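Local coordinates for hypothetical conserved protein (Geobacillus kaustophilus, PDB 2YXY) that is of unknown function and belongs to the DUF1811 family, pairing a helical hairpin with a small, probably SH3-like, antiparallel sheet, at residues A52-L57 and L102-L107. Numbering follows the deposited sequence.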
# COMPACT_ATOMS: atom_id res chain seq x y z
N ALA A 52 -4.17 0.83 -5.03
CA ALA A 52 -4.43 1.86 -6.02
C ALA A 52 -3.43 3.02 -5.84
O ALA A 52 -2.95 3.58 -6.82
CB ALA A 52 -5.86 2.36 -5.91
N LYS A 53 -3.12 3.38 -4.59
CA LYS A 53 -2.16 4.46 -4.35
C LYS A 53 -0.77 4.13 -4.90
O LYS A 53 -0.10 4.99 -5.46
CB LYS A 53 -2.06 4.77 -2.86
CG LYS A 53 -3.26 5.56 -2.31
CD LYS A 53 -3.07 5.82 -0.80
CE LYS A 53 -4.15 6.72 -0.25
NZ LYS A 53 -4.13 6.65 1.26
N ALA A 54 -0.36 2.87 -4.77
CA ALA A 54 0.94 2.43 -5.23
C ALA A 54 1.17 2.68 -6.72
O ALA A 54 2.29 2.95 -7.14
CB ALA A 54 1.12 0.95 -4.94
N TYR A 55 0.10 2.56 -7.50
CA TYR A 55 0.18 2.79 -8.92
C TYR A 55 0.26 4.27 -9.30
O TYR A 55 0.31 4.60 -10.47
CB TYR A 55 -1.01 2.14 -9.64
CG TYR A 55 -0.79 0.66 -9.81
CD1 TYR A 55 -1.40 -0.27 -8.95
CD2 TYR A 55 0.09 0.19 -10.79
CE1 TYR A 55 -1.12 -1.64 -9.07
CE2 TYR A 55 0.37 -1.17 -10.91
CZ TYR A 55 -0.24 -2.08 -10.04
OH TYR A 55 0.06 -3.40 -10.14
N MET A 56 0.24 5.17 -8.30
CA MET A 56 0.39 6.61 -8.56
C MET A 56 1.76 7.05 -8.03
O MET A 56 2.07 8.24 -8.01
CB MET A 56 -0.71 7.43 -7.87
CG MET A 56 -2.13 7.10 -8.32
SD MET A 56 -3.37 8.32 -7.87
CE MET A 56 -3.19 8.41 -6.14
N LEU A 57 2.57 6.10 -7.59
CA LEU A 57 3.91 6.42 -7.08
C LEU A 57 5.00 5.91 -8.02
O LEU A 57 4.73 5.14 -8.95
CB LEU A 57 4.12 5.83 -5.68
CG LEU A 57 3.20 6.36 -4.58
CD1 LEU A 57 3.56 5.68 -3.27
CD2 LEU A 57 3.33 7.89 -4.45
N LEU A 102 5.36 -5.67 0.18
CA LEU A 102 4.59 -4.52 0.63
C LEU A 102 4.43 -3.52 -0.50
O LEU A 102 5.40 -3.25 -1.22
CB LEU A 102 5.31 -3.86 1.80
CG LEU A 102 4.53 -3.41 3.04
CD1 LEU A 102 3.71 -4.57 3.60
CD2 LEU A 102 5.52 -2.91 4.09
N PRO A 103 3.21 -2.97 -0.69
CA PRO A 103 3.01 -1.98 -1.77
C PRO A 103 3.88 -0.78 -1.42
O PRO A 103 3.98 -0.43 -0.22
CB PRO A 103 1.51 -1.64 -1.68
CG PRO A 103 0.88 -2.79 -0.93
CD PRO A 103 1.97 -3.19 0.09
N ILE A 104 4.49 -0.15 -2.42
CA ILE A 104 5.36 0.99 -2.15
C ILE A 104 4.63 2.16 -1.49
O ILE A 104 5.25 3.03 -0.85
CB ILE A 104 6.10 1.48 -3.45
CG1 ILE A 104 5.11 1.84 -4.57
CG2 ILE A 104 7.02 0.36 -3.94
CD1 ILE A 104 5.81 2.38 -5.85
N SER A 105 3.31 2.17 -1.60
CA SER A 105 2.52 3.23 -0.98
C SER A 105 2.56 3.13 0.57
O SER A 105 2.14 4.06 1.26
CB SER A 105 1.06 3.14 -1.46
OG SER A 105 0.57 1.82 -1.25
N LEU A 106 3.04 2.01 1.10
CA LEU A 106 3.13 1.86 2.55
C LEU A 106 4.53 2.19 3.14
O LEU A 106 4.78 1.93 4.31
CB LEU A 106 2.68 0.43 2.97
CG LEU A 106 1.20 0.08 2.62
CD1 LEU A 106 0.82 -1.25 3.23
CD2 LEU A 106 0.25 1.17 3.16
N LEU A 107 5.42 2.77 2.32
CA LEU A 107 6.77 3.14 2.74
C LEU A 107 6.90 4.66 2.72
O LEU A 107 6.72 5.29 1.67
CB LEU A 107 7.82 2.54 1.80
CG LEU A 107 7.77 1.02 1.58
CD1 LEU A 107 8.83 0.63 0.55
CD2 LEU A 107 7.99 0.28 2.90
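Pro103 sets its CB against the methyl of Ala54, 4.2 Å from Ala54 CB, while its ring also touches Met51 one turn earlier in the helix. Ile104 follows, with CG1 lodged between its own backbone N and carbonyl carbon (chi1 57°). From there CG1 reaches Ala54 CB at 4.1 Å, and CD1, extended anti to CA (chi2 177°), packs on Leu57 CB at 3.8 Å and lies equally near Ala54 O. That carbonyl oxygen also accepts the N-H of Leu57, closing a type I beta turn from Ala54 to Leu57. An alanine in place of Ile104 would probably open a gap beside Leu57 CB and the Ala54 carbonyl and leave the turn with less apolar cover. The contact joins the two halves of an alpha+beta fold: the C-terminal end of helix 39-54, whose partner in the hairpin is helix 16-36, rests on the 3-10 turn that follows edge strand 100-103 of the four-stranded antiparallel sheet. Between the two segments themselves no hydrogen bond forms, and the union is one of van der Waals packing. Ser105 then points its CB at the helix end, 3.6 Å from Ala54 N and 3.8 Å from Lys53 CB. Its OG, beside Ala54 CB, hydrogen-bonds to Ala50 O, which ties the 3-10 turn to the last turns of the helix. Leu57 also reaches Ser105, its CD1 coming to 3.5 Å from Ser105 CA.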